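Local coordinates for stress responsive alpha-beta protein (Jannaschia sp., PDB 3BB5) that is of unknown function but forms a dimer of ferredoxin-like subunits belonging to the stress-responsive alpha/beta-barrel family, at residues Leu55-Gly61 with Tyr75-Phe81; Met20-Met26 with Leu115-Val121; Ile44-Leu48 with His93-Ala99. All coordinates share one frame; numbering follows the deposited sequence.

Interaction 1 (Leu55-Gly61 with Tyr75-Phe81)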
loop_
_atom_site.group_PDB
_atom_site.type_symbol
_atom_site.label_atom_id
_atom_site.label_comp_id
_atom_site.label_asym_id
_atom_site.label_seq_id
_atom_site.Cartn_x
_atom_site.Cartn_y
_atom_site.Cartn_z
ATOM N N LEU A 55 14.786 -1.380 -8.469
ATOM C CA LEU A 55 14.003 -1.307 -7.203
ATOM C C LEU A 55 14.578 -0.150 -6.404
ATOM O O LEU A 55 15.609 -0.277 -5.740
ATOM C CB LEU A 55 14.116 -2.602 -6.398
ATOM C CG LEU A 55 13.097 -2.980 -5.319
ATOM C CD1 LEU A 55 13.512 -4.335 -4.715
ATOM C CD2 LEU A 55 12.939 -1.954 -4.254
ATOM N N THR A 56 13.926 0.992 -6.487
ATOM C CA THR A 56 14.499 2.213 -5.990
ATOM C C THR A 56 14.327 2.407 -4.472
ATOM O O THR A 56 15.103 3.144 -3.853
ATOM C CB THR A 56 13.914 3.383 -6.764
ATOM O OG1 THR A 56 12.492 3.339 -6.647
ATOM C CG2 THR A 56 14.282 3.261 -8.220
ATOM N N GLU A 57 13.340 1.738 -3.870
ATOM C CA GLU A 57 13.087 1.847 -2.445
ATOM C C GLU A 57 12.292 0.638 -1.939
ATOM O O GLU A 57 11.367 0.173 -2.582
ATOM C CB GLU A 57 12.343 3.132 -2.168
ATOM C CG GLU A 57 12.281 3.531 -0.700
ATOM C CD GLU A 57 11.370 4.738 -0.469
ATOM O OE1 GLU A 57 11.789 5.884 -0.813
ATOM O OE2 GLU A 57 10.223 4.531 0.019
ATOM N N PHE A 58 12.731 0.101 -0.800
ATOM C CA PHE A 58 12.116 -1.026 -0.136
ATOM C C PHE A 58 11.927 -0.659 1.342
ATOM O O PHE A 58 12.841 -0.240 2.004
ATOM C CB PHE A 58 12.945 -2.304 -0.299
ATOM C CG PHE A 58 12.393 -3.479 0.492
ATOM C CD1 PHE A 58 11.289 -4.176 0.042
ATOM C CD2 PHE A 58 12.958 -3.858 1.702
ATOM C CE1 PHE A 58 10.753 -5.221 0.767
ATOM C CE2 PHE A 58 12.423 -4.900 2.424
ATOM C CZ PHE A 58 11.309 -5.587 1.947
ATOM N N ARG A 59 10.699 -0.796 1.815
ATOM C CA ARG A 59 10.283 -0.400 3.145
ATOM C C ARG A 59 9.286 -1.412 3.721
ATOM O O ARG A 59 8.445 -1.952 3.007
ATOM C CB ARG A 59 9.581 0.960 3.075
ATOM C CG ARG A 59 10.495 2.134 2.770
ATOM C CD ARG A 59 11.442 2.468 3.918
ATOM N NE ARG A 59 11.952 3.825 3.743
ATOM C CZ ARG A 59 12.945 4.168 2.925
ATOM N NH1 ARG A 59 13.596 3.253 2.213
ATOM N NH2 ARG A 59 13.298 5.445 2.820
ATOM N N HIS A 60 9.378 -1.660 5.020
ATOM C CA HIS A 60 8.516 -2.633 5.681
ATOM C C HIS A 60 8.201 -2.223 7.119
ATOM O O HIS A 60 9.004 -1.553 7.772
ATOM C CB HIS A 60 9.134 -4.035 5.622
ATOM C CG HIS A 60 10.485 -4.143 6.254
ATOM N ND1 HIS A 60 10.661 -4.418 7.592
ATOM C CD2 HIS A 60 11.730 -4.059 5.722
ATOM C CE1 HIS A 60 11.957 -4.481 7.861
ATOM N NE2 HIS A 60 12.626 -4.248 6.746
ATOM N N GLY A 61 7.025 -2.621 7.618
ATOM C CA GLY A 61 6.738 -2.403 9.033
ATOM C C GLY A 61 5.371 -2.856 9.485
ATOM O O GLY A 61 4.589 -3.312 8.671
ATOM N N TYR A 75 0.982 -6.545 9.106
ATOM C CA TYR A 75 2.357 -6.252 8.635
ATOM C C TYR A 75 2.382 -6.161 7.111
ATOM O O TYR A 75 1.651 -6.867 6.417
ATOM C CB TYR A 75 3.373 -7.320 9.148
ATOM C CG TYR A 75 4.823 -6.817 9.215
ATOM C CD1 TYR A 75 5.659 -6.907 8.116
ATOM C CD2 TYR A 75 5.330 -6.210 10.356
ATOM C CE1 TYR A 75 6.938 -6.457 8.146
ATOM C CE2 TYR A 75 6.635 -5.734 10.389
ATOM C CZ TYR A 75 7.428 -5.863 9.274
ATOM O OH TYR A 75 8.726 -5.395 9.267
ATOM N N GLY A 76 3.208 -5.267 6.576
ATOM C CA GLY A 76 3.300 -5.138 5.131
ATOM C C GLY A 76 4.573 -4.526 4.649
ATOM O O GLY A 76 5.434 -4.110 5.432
ATOM N N PHE A 77 4.723 -4.525 3.342
ATOM C CA PHE A 77 5.870 -3.862 2.738
ATOM C C PHE A 77 5.549 -3.239 1.408
ATOM O O PHE A 77 4.487 -3.456 0.880
ATOM C CB PHE A 77 7.108 -4.774 2.695
ATOM C CG PHE A 77 6.943 -6.052 1.902
ATOM C CD1 PHE A 77 6.498 -7.195 2.508
ATOM C CD2 PHE A 77 7.336 -6.120 0.574
ATOM C CE1 PHE A 77 6.415 -8.383 1.802
ATOM C CE2 PHE A 77 7.245 -7.272 -0.137
ATOM C CZ PHE A 77 6.793 -8.417 0.474
ATOM N N LEU A 78 6.472 -2.393 0.949
ATOM C CA LEU A 78 6.361 -1.598 -0.272
ATOM C C LEU A 78 7.680 -1.666 -1.056
ATOM O O LEU A 78 8.746 -1.377 -0.497
ATOM C CB LEU A 78 6.066 -0.131 0.047
ATOM C CG LEU A 78 5.647 0.653 -1.211
ATOM C CD1 LEU A 78 4.104 0.481 -1.525
ATOM C CD2 LEU A 78 6.038 2.130 -1.135
ATOM N N CYS A 79 7.596 -2.057 -2.333
ATOM C CA CYS A 79 8.675 -1.851 -3.282
ATOM C C CYS A 79 8.245 -0.855 -4.310
ATOM O O CYS A 79 7.168 -0.968 -4.857
ATOM C CB CYS A 79 9.045 -3.129 -4.024
ATOM S SG CYS A 79 9.226 -4.449 -2.956
ATOM N N THR A 80 9.116 0.100 -4.581
ATOM C CA THR A 80 8.941 1.052 -5.653
ATOM C C THR A 80 9.847 0.597 -6.812
ATOM O O THR A 80 11.034 0.485 -6.616
ATOM C CB THR A 80 9.343 2.463 -5.162
ATOM O OG1 THR A 80 8.486 2.837 -4.074
ATOM C CG2 THR A 80 9.248 3.502 -6.276
ATOM N N PHE A 81 9.273 0.343 -7.989
ATOM C CA PHE A 81 10.023 -0.034 -9.190
ATOM C C PHE A 81 9.959 1.034 -10.262
ATOM O O PHE A 81 8.962 1.741 -10.411
ATOM C CB PHE A 81 9.482 -1.341 -9.775
ATOM C CG PHE A 81 9.561 -2.506 -8.831
ATOM C CD1 PHE A 81 10.765 -3.109 -8.573
ATOM C CD2 PHE A 81 8.427 -2.991 -8.185
ATOM C CE1 PHE A 81 10.855 -4.187 -7.708
ATOM C CE2 PHE A 81 8.527 -4.067 -7.329
ATOM C CZ PHE A 81 9.761 -4.648 -7.091
#
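Two different first torsions bring the polar ends of His60 and Tyr75 together: the imidazole of His60 stands between its own backbone N and carbonyl carbon (chi1 59°), whereas the phenol of Tyr75 is swung away from its backbone N (chi1 -156°) and reaches back over Gly61. Tyr75 OH then meets His60 ND1 at 2.7 Å in the plane of the imidazole, a short hydrogen bond in which either group may be the donor. On its other side the imidazole is held through NE2 by Asp46 of helix 34-48, so both ring nitrogens are engaged and the rotation of the ring is fixed. The phenol lies with one face against the backbone of Gly61, whose carbonyl O stands 3.4 Å above the Tyr75 ring plane, over its centre. The two segments are neighbouring antiparallel strands of the ferredoxin-like sheet, 55-62 at one edge within the chain and 75-81 inside it. Arg59 and Leu78 form a hydrogen-bonded pair, with Leu78 N to Arg59 O at 2.9 Å. Phe58, His60, Phe77 and Cys79 share the helix-covered face. There Phe58 CE1 comes within 3.5 Å of Phe77 CD2, the rings inclined at 55°, while Cys79 SG sits in the plane of the Phe58 ring at its edge, 3.6 Å from CD1. Farther along, the branch point of Leu55 rests against Phe81, CG to CE1 3.5 Å, and Tyr90 of helix 84-92 touches both residues. Thr80 O accepts twice from Thr56, from the backbone N at 2.9 Å and from OG1, which approaches from above the carbonyl plane. On the opposite face Glu57 OE2 is hydrogen-bonded to the hydroxyl of Tyr22 of the second subunit.

Interaction 2 (Met20-Met26 with Leu115-Val121). With EDO (1,2-ethanediol), chain G.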
loop_
_atom_site.group_PDB
_atom_site.type_symbol
_atom_site.label_atom_id
_atom_site.label_comp_id
_atom_site.label_asym_id
_atom_site.label_seq_id
_atom_site.Cartn_x
_atom_site.Cartn_y
_atom_site.Cartn_z
HETATM N N MSE A 20 5.885 3.986 -13.504
HETATM C CA MSE A 20 6.468 3.645 -12.197
HETATM C C MSE A 20 5.510 2.859 -11.333
HETATM O O MSE A 20 4.365 3.241 -11.225
HETATM C CB MSE A 20 6.813 4.938 -11.460
HETATM C CG MSE A 20 7.220 4.716 -10.012
HETATM SE SE MSE A 20 8.506 6.049 -9.347
HETATM C CE MSE A 20 10.190 5.387 -10.162
ATOM N N LEU A 21 5.995 1.806 -10.672
ATOM C CA LEU A 21 5.125 0.862 -9.989
ATOM C C LEU A 21 5.400 0.779 -8.490
ATOM O O LEU A 21 6.521 0.545 -8.064
ATOM C CB LEU A 21 5.253 -0.549 -10.610
ATOM C CG LEU A 21 4.730 -0.801 -12.028
ATOM C CD1 LEU A 21 5.188 -2.201 -12.467
ATOM C CD2 LEU A 21 3.206 -0.677 -12.117
ATOM N N TYR A 22 4.345 0.931 -7.704
ATOM C CA TYR A 22 4.416 0.779 -6.258
ATOM C C TYR A 22 3.784 -0.562 -5.959
ATOM O O TYR A 22 2.600 -0.727 -6.138
ATOM C CB TYR A 22 3.659 1.903 -5.545
ATOM C CG TYR A 22 4.404 3.224 -5.405
ATOM C CD1 TYR A 22 5.422 3.589 -6.274
ATOM C CD2 TYR A 22 4.043 4.132 -4.427
ATOM C CE1 TYR A 22 6.076 4.792 -6.148
ATOM C CE2 TYR A 22 4.692 5.349 -4.292
ATOM C CZ TYR A 22 5.707 5.671 -5.154
ATOM O OH TYR A 22 6.353 6.874 -5.019
ATOM N N HIS A 23 4.605 -1.509 -5.525
ATOM C CA HIS A 23 4.230 -2.912 -5.248
ATOM C C HIS A 23 4.031 -3.029 -3.758
ATOM O O HIS A 23 4.988 -2.952 -3.026
ATOM C CB HIS A 23 5.399 -3.804 -5.721
ATOM C CG HIS A 23 5.193 -5.285 -5.571
ATOM N ND1 HIS A 23 4.321 -6.005 -6.363
ATOM C CD2 HIS A 23 5.804 -6.194 -4.767
ATOM C CE1 HIS A 23 4.392 -7.287 -6.039
ATOM N NE2 HIS A 23 5.282 -7.428 -5.077
ATOM N N LEU A 24 2.784 -3.160 -3.315
ATOM C CA LEU A 24 2.446 -3.216 -1.909
ATOM C C LEU A 24 1.976 -4.615 -1.562
ATOM O O LEU A 24 1.095 -5.168 -2.215
ATOM C CB LEU A 24 1.353 -2.196 -1.561
ATOM C CG LEU A 24 0.626 -2.388 -0.195
ATOM C CD1 LEU A 24 1.532 -2.075 1.053
ATOM C CD2 LEU A 24 -0.706 -1.561 -0.122
ATOM N N VAL A 25 2.561 -5.174 -0.512
ATOM C CA VAL A 25 2.284 -6.549 -0.098
ATOM C C VAL A 25 1.853 -6.513 1.373
ATOM O O VAL A 25 2.644 -6.117 2.226
ATOM C CB VAL A 25 3.548 -7.464 -0.289
ATOM C CG1 VAL A 25 3.261 -8.896 0.136
ATOM C CG2 VAL A 25 4.059 -7.383 -1.737
HETATM N N MSE A 26 0.586 -6.870 1.633
HETATM C CA MSE A 26 0.021 -6.948 2.991
HETATM C C MSE A 26 -0.148 -8.395 3.455
HETATM O O MSE A 26 -0.656 -9.240 2.734
HETATM C CB MSE A 26 -1.316 -6.209 3.055
HETATM C CG MSE A 26 -1.248 -4.735 2.612
HETATM SE SE MSE A 26 0.001 -3.657 3.657
HETATM C CE MSE A 26 -0.729 -3.995 5.447
ATOM N N LEU A 115 -2.112 -10.151 0.215
ATOM C CA LEU A 115 -2.699 -9.135 -0.681
ATOM C C LEU A 115 -1.598 -8.400 -1.415
ATOM O O LEU A 115 -0.713 -7.873 -0.774
ATOM C CB LEU A 115 -3.475 -8.096 0.149
ATOM C CG LEU A 115 -4.112 -6.957 -0.647
ATOM C CD1 LEU A 115 -5.320 -7.449 -1.362
ATOM C CD2 LEU A 115 -4.482 -5.819 0.229
ATOM N N VAL A 116 -1.646 -8.369 -2.744
ATOM C CA VAL A 116 -0.636 -7.672 -3.507
ATOM C C VAL A 116 -1.374 -6.685 -4.441
ATOM O O VAL A 116 -2.277 -7.072 -5.186
ATOM C CB VAL A 116 0.250 -8.650 -4.256
ATOM C CG1 VAL A 116 1.335 -7.926 -5.019
ATOM C CG2 VAL A 116 0.837 -9.635 -3.294
ATOM N N VAL A 117 -1.005 -5.407 -4.315
ATOM C CA VAL A 117 -1.455 -4.295 -5.158
ATOM C C VAL A 117 -0.271 -3.821 -6.001
ATOM O O VAL A 117 0.853 -3.819 -5.541
ATOM C CB VAL A 117 -1.897 -3.118 -4.275
ATOM C CG1 VAL A 117 -2.155 -1.892 -5.101
ATOM C CG2 VAL A 117 -3.132 -3.501 -3.417
ATOM N N ASP A 118 -0.514 -3.444 -7.241
ATOM C CA ASP A 118 0.556 -2.909 -8.099
ATOM C C ASP A 118 0.091 -1.584 -8.679
ATOM O O ASP A 118 -0.517 -1.550 -9.733
ATOM C CB ASP A 118 0.910 -3.894 -9.217
ATOM C CG ASP A 118 1.556 -5.218 -8.682
ATOM O OD1 ASP A 118 2.710 -5.146 -8.180
ATOM O OD2 ASP A 118 0.907 -6.311 -8.784
ATOM N N LEU A 119 0.376 -0.482 -7.996
ATOM C CA LEU A 119 -0.196 0.787 -8.416
ATOM C C LEU A 119 0.726 1.406 -9.435
ATOM O O LEU A 119 1.917 1.445 -9.208
ATOM C CB LEU A 119 -0.429 1.756 -7.256
ATOM C CG LEU A 119 -1.452 1.552 -6.164
ATOM C CD1 LEU A 119 -1.428 2.848 -5.345
ATOM C CD2 LEU A 119 -2.870 1.225 -6.636
ATOM N N GLU A 120 0.164 1.855 -10.565
ATOM C CA GLU A 120 0.941 2.561 -11.569
ATOM C C GLU A 120 0.740 4.042 -11.285
ATOM O O GLU A 120 -0.341 4.543 -11.423
ATOM C CB GLU A 120 0.551 2.184 -13.001
ATOM C CG GLU A 120 1.655 2.608 -13.989
ATOM C CD GLU A 120 1.442 2.214 -15.445
ATOM O OE1 GLU A 120 0.494 1.470 -15.761
ATOM O OE2 GLU A 120 2.258 2.650 -16.288
ATOM N N VAL A 121 1.789 4.707 -10.806
ATOM C CA VAL A 121 1.661 6.059 -10.245
ATOM C C VAL A 121 2.471 7.068 -11.065
ATOM O O VAL A 121 3.140 6.670 -12.026
ATOM C CB VAL A 121 2.077 6.112 -8.773
ATOM C CG1 VAL A 121 1.191 5.175 -7.930
ATOM C CG2 VAL A 121 3.538 5.775 -8.628
ATOM O OXT VAL A 121 2.440 8.291 -10.822
HETATM C C1 EDO G . 4.994 -11.490 -2.590
HETATM O O1 EDO G . 4.622 -12.418 -3.621
HETATM C C2 EDO G . 6.463 -11.062 -2.710
HETATM O O2 EDO G . 6.603 -9.783 -3.368
#
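His23 donates from ND1 to Asp118 OD1 in a short, nearly straight hydrogen bond (2.6 Å, N-H...O angle 174°). The oxygen lies in the imidazole plane and is approached on its syn side, with ring and carboxylate planes only 22° apart. Asp118 OD2 is taken by the backbone N of Phe66 of the second subunit, so both carboxylate oxygens are bound and the buried group is held from two chains. At the far edge of the imidazole, NE2 is hydrogen-bonded to O2 of a 1,2-ethanediol at 3.2 Å, with either group as possible donor; the diol, probably from the crystallisation liquor, also bonds to Tyr90.

Backbone bonds join the strands in regular antiparallel register, among them Tyr22 N to Leu119 O at 2.9 Å. With CG turned away from its backbone N (chi1 -178°), the His23 ring also leans on Val116, whose CG1 comes 3.3 Å from CE1. At the chain terminus Val121 CG2 makes a CH-pi contact over the Tyr22 ring, 3.9 Å from its centroid. Met26 and Leu115 lie alongside each other, CB to CB 4.1 Å.

Strand 21-27 runs between 114-120 and 75-81 in the ferredoxin-like sheet; Leu87 of helix 84-92 packs on His23 and Asp118, while Leu24 on the other face meets Leu24 of the second subunit.

Interaction 3 (Ile44-Leu48 with His93-Ala99)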
loop_
_atom_site.group_PDB
_atom_site.type_symbol
_atom_site.label_atom_id
_atom_site.label_comp_id
_atom_site.label_asym_id
_atom_site.label_seq_id
_atom_site.Cartn_x
_atom_site.Cartn_y
_atom_site.Cartn_z
ATOM N N ILE A 44 16.131 -10.587 4.500
ATOM C CA ILE A 44 16.551 -11.128 3.205
ATOM C C ILE A 44 16.243 -10.131 2.042
ATOM O O ILE A 44 17.091 -9.852 1.200
ATOM C CB ILE A 44 15.958 -12.543 2.945
ATOM C CG1 ILE A 44 16.627 -13.569 3.878
ATOM C CG2 ILE A 44 16.119 -12.932 1.470
ATOM C CD1 ILE A 44 15.871 -14.922 4.073
ATOM N N LEU A 45 15.042 -9.582 2.039
ATOM C CA LEU A 45 14.661 -8.550 1.070
ATOM C C LEU A 45 15.383 -7.192 1.205
ATOM O O LEU A 45 15.756 -6.607 0.185
ATOM C CB LEU A 45 13.170 -8.391 1.069
ATOM C CG LEU A 45 12.384 -9.647 0.631
ATOM C CD1 LEU A 45 10.880 -9.355 0.720
ATOM C CD2 LEU A 45 12.783 -10.103 -0.768
ATOM N N ASP A 46 15.662 -6.742 2.434
ATOM C CA ASP A 46 16.525 -5.565 2.654
ATOM C C ASP A 46 17.899 -5.726 1.984
ATOM O O ASP A 46 18.434 -4.778 1.411
ATOM C CB ASP A 46 16.742 -5.254 4.141
ATOM C CG ASP A 46 15.536 -4.574 4.797
ATOM O OD1 ASP A 46 14.760 -3.907 4.083
ATOM O OD2 ASP A 46 15.327 -4.749 6.026
ATOM N N GLY A 47 18.452 -6.931 2.062
ATOM C CA GLY A 47 19.711 -7.240 1.418
ATOM C C GLY A 47 19.646 -7.243 -0.074
ATOM O O GLY A 47 20.585 -6.828 -0.730
ATOM N N LEU A 48 18.556 -7.751 -0.623
ATOM C CA LEU A 48 18.380 -7.778 -2.066
ATOM C C LEU A 48 18.168 -6.412 -2.730
ATOM O O LEU A 48 18.767 -6.149 -3.768
ATOM C CB LEU A 48 17.263 -8.752 -2.473
ATOM C CG LEU A 48 16.912 -8.790 -3.961
ATOM C CD1 LEU A 48 18.099 -9.292 -4.784
ATOM C CD2 LEU A 48 15.625 -9.586 -4.182
ATOM N N HIS A 93 14.307 -13.306 -9.175
ATOM C CA HIS A 93 15.606 -13.427 -8.521
ATOM C C HIS A 93 15.522 -14.506 -7.428
ATOM O O HIS A 93 14.543 -14.529 -6.675
ATOM C CB HIS A 93 16.014 -12.066 -7.921
ATOM C CG HIS A 93 17.423 -12.024 -7.414
ATOM N ND1 HIS A 93 17.820 -12.636 -6.247
ATOM C CD2 HIS A 93 18.526 -11.421 -7.913
ATOM C CE1 HIS A 93 19.112 -12.424 -6.059
ATOM N NE2 HIS A 93 19.564 -11.691 -7.059
ATOM N N PRO A 94 16.547 -15.386 -7.322
ATOM C CA PRO A 94 16.506 -16.471 -6.328
ATOM C C PRO A 94 16.308 -16.024 -4.894
ATOM O O PRO A 94 15.626 -16.714 -4.141
ATOM C CB PRO A 94 17.863 -17.197 -6.488
ATOM C CG PRO A 94 18.616 -16.511 -7.581
ATOM C CD PRO A 94 17.789 -15.398 -8.142
ATOM N N THR A 95 16.882 -14.895 -4.504
ATOM C CA THR A 95 16.647 -14.316 -3.159
ATOM C C THR A 95 15.179 -14.009 -2.884
ATOM O O THR A 95 14.661 -14.296 -1.815
ATOM C CB THR A 95 17.532 -13.038 -2.914
ATOM O OG1 THR A 95 18.894 -13.363 -3.185
ATOM C CG2 THR A 95 17.452 -12.582 -1.458
ATOM N N HIS A 96 14.486 -13.461 -3.869
ATOM C CA HIS A 96 13.090 -13.128 -3.686
ATOM C C HIS A 96 12.155 -14.375 -3.709
ATOM O O HIS A 96 11.140 -14.457 -2.979
ATOM C CB HIS A 96 12.640 -12.120 -4.749
ATOM C CG HIS A 96 11.169 -12.038 -4.835
ATOM N ND1 HIS A 96 10.446 -12.665 -5.827
ATOM C CD2 HIS A 96 10.270 -11.542 -3.956
ATOM C CE1 HIS A 96 9.160 -12.510 -5.577
ATOM N NE2 HIS A 96 9.028 -11.826 -4.452
ATOM N N GLN A 97 12.472 -15.329 -4.568
ATOM C CA GLN A 97 11.736 -16.572 -4.573
ATOM C C GLN A 97 11.851 -17.294 -3.232
ATOM O O GLN A 97 10.861 -17.837 -2.733
ATOM C CB GLN A 97 12.180 -17.450 -5.747
ATOM C CG GLN A 97 11.609 -16.937 -7.082
ATOM C CD GLN A 97 12.048 -17.784 -8.278
ATOM O OE1 GLN A 97 13.221 -17.791 -8.649
ATOM N NE2 GLN A 97 11.107 -18.490 -8.882
ATOM N N ARG A 98 13.032 -17.282 -2.625
ATOM C CA ARG A 98 13.160 -17.823 -1.266
ATOM C C ARG A 98 12.356 -17.057 -0.215
ATOM O O ARG A 98 11.626 -17.659 0.553
ATOM C CB ARG A 98 14.596 -17.911 -0.830
ATOM C CG ARG A 98 14.753 -18.968 0.268
ATOM C CD ARG A 98 16.167 -19.265 0.565
ATOM N NE ARG A 98 16.750 -18.212 1.380
ATOM C CZ ARG A 98 17.436 -17.175 0.914
ATOM N NH1 ARG A 98 17.655 -17.022 -0.389
ATOM N NH2 ARG A 98 17.916 -16.288 1.775
ATOM N N ALA A 99 12.506 -15.738 -0.185
ATOM C CA ALA A 99 11.762 -14.876 0.731
ATOM C C ALA A 99 10.244 -15.038 0.540
ATOM O O ALA A 99 9.521 -15.145 1.512
ATOM C CB ALA A 99 12.192 -13.417 0.553
#
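The helical layer of this ferredoxin-like subunit is joined here by two roughly antiparallel helix ends: the last turn of helix 34-48 lies against the start of helix 94-105, their local axes 9.6 Å apart at closest approach and at 163° in direction. No hydrogen bond crosses between them, and the contact is carried by aliphatic branches.

Leu48 extends towards the start of the opposite helix, its CG turned away from the backbone N (chi1 176°), and sets CD1 squarely over the imidazole of His93. This CH-pi contact places the methyl 3.5 Å from the ring centroid and only 9° off the normal, while Pro94 CD lies against the other face, toward its rim. His93 is the N-cap residue: its ND1 accepts from Thr95 N at 3.0 Å, which helps to hold the sandwiched ring in position. The second methyl of Leu48, CD2, rests 4.0 Å from His96 CB.

One turn earlier, Ile44 CG2 lies beside Thr95 CG2, though their modelled separation of 3.2 Å is shorter than usual and doubtful in detail. Ile44 CD1 reaches Arg98 NH2 at 3.4 Å, the two side chains crossing at about a right angle. Leu45 fits beside the small Ala99, CD2 to CB 3.6 Å, with the same methyl near the edge of the His96 ring. The polar end of that histidine is directed elsewhere, ND1 bonding to Ala91 O.

Beneath this helix pair Leu45 packs on Phe58 of strand 55-62, and the His96 ring meets that of Tyr90 in helix 84-92, so the helix pair sits over edge strand 55-62 and borders helix 84-92.

From the N terminus, strand 21-27 starts interaction 2, whose partner arrives only with the final strand; this closure therefore encompasses nearly the whole chain. Helix 34-48 follows and opens interaction 3, closed by helix 94-105. Within that span lies interaction 1, the shortest loop, joining strands 55-62 and 75-81. The three closures are thus concentric and none crosses another. In space, interactions 1 and 2 share the sheet, since strand 75-81 bonds to strand 21-27, and both touch the second subunit. Interaction 3 sits with the helices and meets interaction 1 through Asp46 and Leu45, but stays about 6 Å from interaction 2 at the nearest atoms.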